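Local coordinates for protein leucine aminopeptidase 1 (PDB 2HC9) that releases N-terminal amino acids, preferably leucine, from peptides with the help of two zinc ions per subunit, and probably serves as a digestive enzyme, at residues V250-V255 with M360-G365; R175-P180 with R274-A279; Q262-T267 with N332-G337. The protein carries 1 engineered substitution. One frame throughout, in Å; residues are numbered along the deposited sequence.

Contact 1 (V250-V255 with M360-G365). With ZN (zinc ion), chain C.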
loop_
_atom_site.group_PDB
_atom_site.type_symbol
_atom_site.label_atom_id
_atom_site.label_comp_id
_atom_site.label_asym_id
_atom_site.label_seq_id
_atom_site.Cartn_x
_atom_site.Cartn_y
_atom_site.Cartn_z
ATOM N N VAL A 250 -16.306 -29.569 -17.943
ATOM C CA VAL A 250 -16.887 -28.242 -17.709
ATOM C C VAL A 250 -15.719 -27.240 -17.661
ATOM O O VAL A 250 -14.785 -27.415 -16.892
ATOM C CB VAL A 250 -17.720 -28.201 -16.395
ATOM C CG1 VAL A 250 -18.503 -26.844 -16.271
ATOM C CG2 VAL A 250 -18.742 -29.414 -16.335
ATOM N N GLY A 251 -15.787 -26.182 -18.471
ATOM C CA GLY A 251 -14.691 -25.220 -18.573
ATOM C C GLY A 251 -15.109 -23.792 -18.230
ATOM O O GLY A 251 -16.188 -23.325 -18.637
ATOM N N LYS A 252 -14.233 -23.091 -17.493
ATOM C CA LYS A 252 -14.404 -21.659 -17.198
ATOM C C LYS A 252 -13.998 -20.831 -18.401
ATOM O O LYS A 252 -12.812 -20.821 -18.792
ATOM C CB LYS A 252 -13.529 -21.239 -15.999
ATOM C CG LYS A 252 -13.572 -19.706 -15.703
ATOM C CD LYS A 252 -12.658 -19.346 -14.528
ATOM C CE LYS A 252 -12.628 -17.808 -14.382
ATOM N NZ LYS A 252 -11.762 -17.337 -13.226
ATOM N N GLY A 253 -14.983 -20.157 -18.993
ATOM C CA GLY A 253 -14.760 -19.339 -20.188
ATOM C C GLY A 253 -14.964 -17.854 -19.952
ATOM O O GLY A 253 -15.765 -17.203 -20.636
ATOM N N VAL A 254 -14.227 -17.308 -18.998
ATOM C CA VAL A 254 -14.297 -15.874 -18.767
ATOM C C VAL A 254 -13.402 -15.181 -19.798
ATOM O O VAL A 254 -12.172 -15.165 -19.675
ATOM C CB VAL A 254 -13.906 -15.507 -17.312
ATOM C CG1 VAL A 254 -13.907 -13.971 -17.145
ATOM C CG2 VAL A 254 -14.942 -16.148 -16.331
ATOM N N VAL A 255 -14.034 -14.631 -20.838
ATOM C CA VAL A 255 -13.268 -14.100 -21.964
ATOM C C VAL A 255 -12.427 -12.886 -21.561
ATOM O O VAL A 255 -11.380 -12.631 -22.135
ATOM C CB VAL A 255 -14.155 -13.765 -23.194
ATOM C CG1 VAL A 255 -14.854 -15.035 -23.703
ATOM C CG2 VAL A 255 -15.187 -12.688 -22.875
ATOM N N MET A 360 -12.446 -27.470 -15.195
ATOM C CA MET A 360 -11.085 -26.968 -15.288
ATOM C C MET A 360 -11.172 -25.471 -15.498
ATOM O O MET A 360 -11.993 -24.992 -16.291
ATOM C CB MET A 360 -10.364 -27.615 -16.469
ATOM C CG MET A 360 -8.885 -27.222 -16.560
ATOM S SD MET A 360 -7.879 -28.159 -17.747
ATOM C CE MET A 360 -8.491 -27.579 -19.362
ATOM N N ALA A 361 -10.323 -24.730 -14.799
ATOM C CA ALA A 361 -10.483 -23.276 -14.718
ATOM C C ALA A 361 -9.160 -22.627 -14.380
ATOM O O ALA A 361 -8.397 -23.149 -13.577
ATOM C CB ALA A 361 -11.491 -22.908 -13.650
ATOM N N THR A 362 -8.939 -21.442 -14.947
ATOM C CA THR A 362 -7.896 -20.537 -14.450
ATOM C C THR A 362 -8.508 -19.788 -13.265
ATOM O O THR A 362 -9.001 -18.669 -13.416
ATOM C CB THR A 362 -7.462 -19.529 -15.553
ATOM O OG1 THR A 362 -8.623 -18.876 -16.057
ATOM C CG2 THR A 362 -6.796 -20.248 -16.700
ATOM N N LEU A 363 -8.536 -20.423 -12.091
ATOM C CA LEU A 363 -9.486 -19.999 -11.076
ATOM C C LEU A 363 -8.899 -18.971 -10.112
ATOM O O LEU A 363 -9.531 -17.957 -9.835
ATOM C CB LEU A 363 -10.095 -21.206 -10.311
ATOM C CG LEU A 363 -11.418 -20.840 -9.613
ATOM C CD1 LEU A 363 -12.535 -20.471 -10.627
ATOM C CD2 LEU A 363 -11.865 -22.015 -8.740
ATOM N N THR A 364 -7.698 -19.231 -9.592
ATOM C CA THR A 364 -7.148 -18.430 -8.471
ATOM C C THR A 364 -5.665 -18.131 -8.660
ATOM O O THR A 364 -4.917 -18.988 -9.099
ATOM C CB THR A 364 -7.340 -19.136 -7.090
ATOM O OG1 THR A 364 -6.601 -20.382 -7.037
ATOM C CG2 THR A 364 -8.830 -19.413 -6.838
ATOM N N GLY A 365 -5.263 -16.910 -8.302
ATOM C CA GLY A 365 -3.863 -16.582 -8.076
ATOM C C GLY A 365 -3.229 -17.427 -6.971
ATOM O O GLY A 365 -2.033 -17.749 -7.038
HETATM ZN ZN ZN C . -11.726 -15.219 -13.345
HETATM O O HOH W 1 -10.465 -20.616 -17.283
HETATM O O HOH W 2 -11.103 -14.791 -11.401
#
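Lys252 runs its side chain past Ala361 and Thr362 at the ends of two neighbouring parallel strands, 246-254 and 356-361, in the central mixed sheet of the M17 catalytic domain, where the metal site is built. The pairing that sets these strands side by side is short: Met360 N donates to Val250 O, and Lys252 N returns a bond to Met360 O. From there the lysine, with CG anti to the backbone N (chi1 175°) and every later torsion extended, spans the distance to the metal in one straight reach. Its first carbon rests on the methyl of Ala361, Lys252 CB lying 3.5 Å from Ala361 CB. Leu363, whose CG is anti to its own backbone N (chi1 -160°), brings CD1 alongside the far part of that chain, 4.1 Å from Lys252 CD. A water bridges the diverging backbones, donating to Lys252 O and accepting from Thr362 N. The hydroxyl of Thr362 is engaged by Asp275, which with Asp257 and Glu336 joins the same metal, so segment 360-365 also positions a first-shell residue. At the tip, Lys252 NZ coordinates the zinc ion at 2.1 Å and passes 3.1 Å from Thr362 O.

Contact 2 (R175-P180 with R274-A279); sequences RLIDTP and RDMGGA. With ZN (zinc ion), chain C.
Asp178 OD1 accepts two hydrogen bonds, one from Gly468 N and one from a water at 2.7 Å that in turn accepts from Arg274 NE and so carries the link across the contact. The two charges have further partners, Arg467 for Asp178 and Glu463 for Arg274. Elsewhere the meeting is apolar: the last turn of helix 157-178 meets Met276 and Arg274 through Leu176 and Ile177. The Met276 chain folds at chi2 (52°) and chi3 (70°), laying SD and CE on the end of helix 157-178: Met276 CE lies 3.7 Å from Leu176 CB, and Met276 SD sits 3.7 Å from Ile177 CA. Ile177 spreads its two branches over different partners. Its CG2 lies against the aliphatic part of Arg274, 3.6 Å from Arg274 CG, the two side chains crossing at about a right angle, whereas Ile177 CD1 comes within 3.6 Å of Gly277 CA, where a beta carbon on Gly277 would crowd Ile177 CD1. Just past the helix, Thr179 OG1 donates to Arg175 O over 2.6 Å. Between Arg274 and Met276, Asp275 turns the other way and binds a zinc ion through OD2 at 2.0 Å. The contact thus sets the C-terminal end of helix 157-178 against the start of helix 277-290, with Leu189 of helix 186-199 also touching Met276, and Leu176 reaching on to Ala280 and Glu284.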
loop_
_atom_site.group_PDB
_atom_site.type_symbol
_atom_site.label_atom_id
_atom_site.label_comp_id
_atom_site.label_asym_id
_atom_site.label_seq_id
_atom_site.Cartn_x
_atom_site.Cartn_y
_atom_site.Cartn_z
ATOM N N ARG A 175 -4.067 -20.444 -29.055
ATOM C CA ARG A 175 -4.569 -19.344 -29.897
ATOM C C ARG A 175 -5.752 -18.618 -29.248
ATOM O O ARG A 175 -5.815 -17.363 -29.232
ATOM C CB ARG A 175 -5.012 -19.884 -31.280
ATOM C CG ARG A 175 -5.697 -18.799 -32.157
ATOM C CD ARG A 175 -6.161 -19.353 -33.512
ATOM N NE ARG A 175 -7.218 -20.363 -33.411
ATOM C CZ ARG A 175 -8.518 -20.111 -33.188
ATOM N NH1 ARG A 175 -8.973 -18.871 -33.013
ATOM N NH2 ARG A 175 -9.379 -21.111 -33.154
ATOM N N LEU A 176 -6.706 -19.404 -28.740
ATOM C CA LEU A 176 -7.897 -18.845 -28.105
ATOM C C LEU A 176 -7.468 -18.008 -26.890
ATOM O O LEU A 176 -7.959 -16.912 -26.679
ATOM C CB LEU A 176 -8.878 -19.972 -27.694
ATOM C CG LEU A 176 -9.498 -20.734 -28.904
ATOM C CD1 LEU A 176 -10.270 -21.964 -28.375
ATOM C CD2 LEU A 176 -10.445 -19.810 -29.665
ATOM N N ILE A 177 -6.528 -18.537 -26.112
ATOM C CA ILE A 177 -6.013 -17.833 -24.934
ATOM C C ILE A 177 -5.297 -16.538 -25.310
ATOM O O ILE A 177 -5.514 -15.508 -24.658
ATOM C CB ILE A 177 -5.099 -18.768 -24.107
ATOM C CG1 ILE A 177 -5.987 -19.819 -23.405
ATOM C CG2 ILE A 177 -4.197 -17.970 -23.084
ATOM C CD1 ILE A 177 -5.179 -20.997 -22.825
ATOM N N ASP A 178 -4.462 -16.574 -26.358
ATOM C CA ASP A 178 -3.610 -15.403 -26.704
ATOM C C ASP A 178 -4.402 -14.270 -27.355
ATOM O O ASP A 178 -3.937 -13.142 -27.374
ATOM C CB ASP A 178 -2.507 -15.803 -27.697
ATOM C CG ASP A 178 -1.482 -16.761 -27.102
ATOM O OD1 ASP A 178 -1.403 -16.867 -25.857
ATOM O OD2 ASP A 178 -0.736 -17.384 -27.892
ATOM N N THR A 179 -5.565 -14.590 -27.922
ATOM C CA THR A 179 -6.366 -13.602 -28.666
ATOM C C THR A 179 -6.932 -12.589 -27.648
ATOM O O THR A 179 -7.506 -12.977 -26.644
ATOM C CB THR A 179 -7.550 -14.296 -29.434
ATOM O OG1 THR A 179 -7.031 -15.321 -30.310
ATOM C CG2 THR A 179 -8.362 -13.308 -30.241
ATOM N N PRO A 180 -6.758 -11.285 -27.907
ATOM C CA PRO A 180 -7.294 -10.303 -26.960
ATOM C C PRO A 180 -8.811 -10.350 -26.928
ATOM O O PRO A 180 -9.431 -10.744 -27.906
ATOM C CB PRO A 180 -6.843 -8.964 -27.534
ATOM C CG PRO A 180 -6.597 -9.213 -28.994
ATOM C CD PRO A 180 -6.104 -10.654 -29.070
ATOM N N ARG A 274 -6.797 -14.145 -20.562
ATOM C CA ARG A 274 -6.439 -15.563 -20.459
ATOM C C ARG A 274 -7.366 -16.301 -19.499
ATOM O O ARG A 274 -7.201 -17.503 -19.288
ATOM C CB ARG A 274 -4.975 -15.742 -20.042
ATOM C CG ARG A 274 -3.973 -15.081 -21.024
ATOM C CD ARG A 274 -2.501 -15.444 -20.640
ATOM N NE ARG A 274 -1.595 -14.513 -21.321
ATOM C CZ ARG A 274 -0.608 -13.835 -20.762
ATOM N NH1 ARG A 274 -0.288 -13.982 -19.475
ATOM N NH2 ARG A 274 0.106 -13.024 -21.532
ATOM N N ASP A 275 -8.359 -15.595 -18.942
ATOM C CA ASP A 275 -9.241 -16.184 -17.941
ATOM C C ASP A 275 -10.295 -17.172 -18.514
ATOM O O ASP A 275 -11.174 -17.656 -17.792
ATOM C CB ASP A 275 -9.926 -15.059 -17.152
ATOM C CG ASP A 275 -10.285 -15.466 -15.740
ATOM O OD1 ASP A 275 -9.614 -16.334 -15.125
ATOM O OD2 ASP A 275 -11.238 -14.869 -15.221
ATOM N N MET A 276 -10.207 -17.438 -19.817
ATOM C CA MET A 276 -11.029 -18.461 -20.490
ATOM C C MET A 276 -10.193 -19.697 -20.859
ATOM O O MET A 276 -10.650 -20.565 -21.634
ATOM C CB MET A 276 -11.707 -17.865 -21.766
ATOM C CG MET A 276 -10.834 -16.908 -22.629
ATOM S SD MET A 276 -9.229 -17.553 -23.120
ATOM C CE MET A 276 -9.824 -18.811 -24.286
ATOM N N GLY A 277 -8.976 -19.803 -20.306
ATOM C CA GLY A 277 -8.094 -20.943 -20.637
ATOM C C GLY A 277 -8.681 -22.325 -20.312
ATOM O O GLY A 277 -8.423 -23.318 -21.022
ATOM N N GLY A 278 -9.484 -22.396 -19.255
ATOM C CA GLY A 278 -10.182 -23.646 -18.923
ATOM C C GLY A 278 -11.165 -24.087 -20.007
ATOM O O GLY A 278 -11.200 -25.260 -20.393
ATOM N N ALA A 279 -12.005 -23.161 -20.462
ATOM C CA ALA A 279 -12.983 -23.463 -21.517
ATOM C C ALA A 279 -12.263 -23.846 -22.790
ATOM O O ALA A 279 -12.671 -24.798 -23.470
ATOM C CB ALA A 279 -13.868 -22.252 -21.795
HETATM ZN ZN ZN C . -11.726 -15.219 -13.345
HETATM O O HOH W 3 -1.222 -14.722 -24.232
HETATM O O HOH W 2 -11.103 -14.791 -11.401
#

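Contact 3 (Q262-T267 with N332-G337). With ZN (zinc ion), chain B; ZN (zinc ion), chain C; BCT (bicarbonate ion), chain D.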
loop_
_atom_site.group_PDB
_atom_site.type_symbol
_atom_site.label_atom_id
_atom_site.label_comp_id
_atom_site.label_asym_id
_atom_site.label_seq_id
_atom_site.Cartn_x
_atom_site.Cartn_y
_atom_site.Cartn_z
ATOM N N GLN A 262 -15.534 -5.027 -7.707
ATOM C CA GLN A 262 -14.305 -5.173 -6.920
ATOM C C GLN A 262 -13.149 -5.358 -7.903
ATOM O O GLN A 262 -12.635 -6.462 -8.123
ATOM C CB GLN A 262 -14.402 -6.315 -5.903
ATOM C CG GLN A 262 -15.323 -5.929 -4.728
ATOM C CD GLN A 262 -15.834 -7.138 -4.002
ATOM O OE1 GLN A 262 -16.633 -7.900 -4.552
ATOM N NE2 GLN A 262 -15.389 -7.324 -2.762
ATOM N N ILE A 263 -12.777 -4.238 -8.513
ATOM C CA ILE A 263 -11.969 -4.229 -9.736
ATOM C C ILE A 263 -10.529 -4.636 -9.476
ATOM O O ILE A 263 -9.971 -4.341 -8.409
ATOM C CB ILE A 263 -12.039 -2.803 -10.348
ATOM C CG1 ILE A 263 -11.626 -2.784 -11.823
ATOM C CG2 ILE A 263 -11.271 -1.772 -9.496
ATOM C CD1 ILE A 263 -12.086 -1.451 -12.525
ATOM N N LYS A 264 -9.918 -5.311 -10.456
ATOM C CA LYS A 264 -8.500 -5.629 -10.398
ATOM C C LYS A 264 -7.642 -4.367 -10.456
ATOM O O LYS A 264 -8.110 -3.291 -10.854
ATOM C CB LYS A 264 -8.137 -6.585 -11.538
ATOM C CG LYS A 264 -8.821 -7.956 -11.349
ATOM C CD LYS A 264 -8.370 -8.897 -12.494
ATOM C CE LYS A 264 -9.031 -10.282 -12.357
ATOM N NZ LYS A 264 -8.422 -11.047 -11.177
ATOM N N THR A 265 -6.402 -4.504 -10.014
ATOM C CA THR A 265 -5.494 -3.362 -9.939
ATOM C C THR A 265 -4.922 -3.064 -11.314
ATOM O O THR A 265 -5.087 -3.843 -12.280
ATOM C CB THR A 265 -4.313 -3.620 -8.977
ATOM O OG1 THR A 265 -3.525 -4.710 -9.478
ATOM C CG2 THR A 265 -4.778 -3.931 -7.570
ATOM N N LYS A 266 -4.202 -1.945 -11.383
ATOM C CA LYS A 266 -3.527 -1.539 -12.631
ATOM C C LYS A 266 -2.592 -2.627 -13.145
ATOM O O LYS A 266 -2.518 -2.871 -14.361
ATOM C CB LYS A 266 -2.725 -0.261 -12.391
ATOM C CG LYS A 266 -2.019 0.240 -13.659
ATOM C CD LYS A 266 -1.560 1.684 -13.476
ATOM C CE LYS A 266 -1.842 2.520 -14.711
ATOM N NZ LYS A 266 -1.164 3.873 -14.641
ATOM N N THR A 267 -1.869 -3.290 -12.232
ATOM C CA THR A 267 -0.937 -4.356 -12.665
ATOM C C THR A 267 -1.571 -5.740 -12.629
ATOM O O THR A 267 -1.045 -6.674 -13.221
ATOM C CB THR A 267 0.393 -4.369 -11.840
ATOM O OG1 THR A 267 0.073 -4.480 -10.449
ATOM C CG2 THR A 267 1.199 -3.070 -12.079
ATOM N N ASN A 332 -17.337 -11.236 -3.294
ATOM C CA ASN A 332 -16.188 -10.987 -4.136
ATOM C C ASN A 332 -16.564 -11.174 -5.612
ATOM O O ASN A 332 -16.677 -12.292 -6.106
ATOM C CB ASN A 332 -15.024 -11.914 -3.743
ATOM C CG ASN A 332 -13.745 -11.595 -4.494
ATOM O OD1 ASN A 332 -13.725 -10.759 -5.403
ATOM N ND2 ASN A 332 -12.674 -12.270 -4.122
ATOM N N THR A 333 -16.756 -10.065 -6.306
ATOM C CA THR A 333 -17.146 -10.093 -7.719
ATOM C C THR A 333 -16.060 -10.672 -8.604
ATOM O O THR A 333 -16.350 -11.055 -9.724
ATOM C CB THR A 333 -17.509 -8.687 -8.266
ATOM O OG1 THR A 333 -16.350 -7.836 -8.209
ATOM C CG2 THR A 333 -18.672 -8.080 -7.448
ATOM N N ASP A 334 -14.819 -10.714 -8.105
ATOM C CA ASP A 334 -13.673 -11.299 -8.848
ATOM C C ASP A 334 -13.556 -12.817 -8.592
ATOM O O ASP A 334 -12.721 -13.508 -9.198
ATOM C CB ASP A 334 -12.394 -10.582 -8.406
ATOM C CG ASP A 334 -11.230 -10.761 -9.372
ATOM O OD1 ASP A 334 -11.370 -11.372 -10.461
ATOM O OD2 ASP A 334 -10.147 -10.258 -9.041
ATOM N N ALA A 335 -14.382 -13.346 -7.695
ATOM C CA ALA A 335 -14.452 -14.800 -7.485
ATOM C C ALA A 335 -15.633 -15.304 -8.342
ATOM O O ALA A 335 -16.589 -15.965 -7.843
ATOM C CB ALA A 335 -14.660 -15.102 -5.977
ATOM N N GLU A 336 -15.565 -14.973 -9.638
ATOM C CA GLU A 336 -16.704 -15.165 -10.553
ATOM C C GLU A 336 -16.674 -16.520 -11.269
ATOM O O GLU A 336 -17.738 -17.080 -11.627
ATOM C CB GLU A 336 -16.807 -13.991 -11.559
ATOM C CG GLU A 336 -15.992 -14.187 -12.869
ATOM C CD GLU A 336 -14.498 -14.157 -12.627
ATOM O OE1 GLU A 336 -13.741 -14.818 -13.372
ATOM O OE2 GLU A 336 -14.056 -13.477 -11.680
ATOM N N GLY A 337 -15.473 -17.053 -11.498
ATOM C CA GLY A 337 -15.342 -18.360 -12.153
ATOM C C GLY A 337 -16.074 -19.462 -11.397
ATOM O O GLY A 337 -16.752 -20.295 -11.988
HETATM ZN ZN ZN B . -12.114 -13.042 -11.249
HETATM ZN ZN ZN C . -11.726 -15.219 -13.345
HETATM C C BCT D . -12.797 -17.439 -9.333
HETATM O O1 BCT D . -12.814 -16.978 -10.480
HETATM O O2 BCT D . -11.744 -17.519 -8.670
HETATM O O3 BCT D . -13.927 -17.813 -8.792
HETATM O O HOH W 4 -10.212 -7.820 -7.620
HETATM O O HOH W 2 -11.103 -14.791 -11.401
#
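Lys264 reaches across to Asp334 where two irregular loops meet beside the two-zinc centre of this M17 aminopeptidase; the lysine is probably an active-site residue. Its CB starts a chain with CG anti to the carbonyl carbon (chi1 -66°), and CG lies 3.5 Å from Asp334 OD2. CD continues straight past the same oxygen, CE lies 3.2 Å from Asp334 OD1, and the bend at chi4 (-72°) swings NZ onto the carboxylate. There NZ forms a salt bridge, meeting the syn lone pair of Asp334 OD2 at 2.9 Å, with a weak bond to Asp334 OD1. An alanine in place of Lys264 would probably leave Asp334 OD2 without its lysine partner and the carboxylate freer to turn about its zinc bond. Water 4 ties Gln262 O to Asp334 OD2. The loops also join where Gln262 N donates to Thr333 OG1, hydrogen-bonded to Gly259 O as well, and Thr333 N answers to Gln262 OE1. An Asx turn, Asp334 N to Asn332 OD1, shapes the bend presenting the metal ligands. Glu336 bridges the two zinc ions, and Gly337 N donates to bicarbonate. Asp334 chelates one zinc ion, its O at 2.2 Å and its OD1 at 2.0 Å.

In the fold
All three contacts lie within the catalytic domain and converge on one two-zinc site from different parts of the chain. Centres of contacts 1 and 2 are 10 Å apart, those of 1 and 3 are 14 Å, and those of 2 and 3 are 17 Å. Along the chain the segments run 175-180, 250-255, 262-267, 274-279, 332-337, 360-365, so contact 3 is nested inside the loop closed by contact 1, while contact 2 crosses both. Contact 1 belongs to the central sheet, contact 2 to helices 157-178 and 277-290, and contact 3 to loops that touch two neighbouring subunits, one of which contact 2 also meets. Each supplies a ligand to the same zinc ion, illustrating how a metal site can be assembled from sequence-distant pieces.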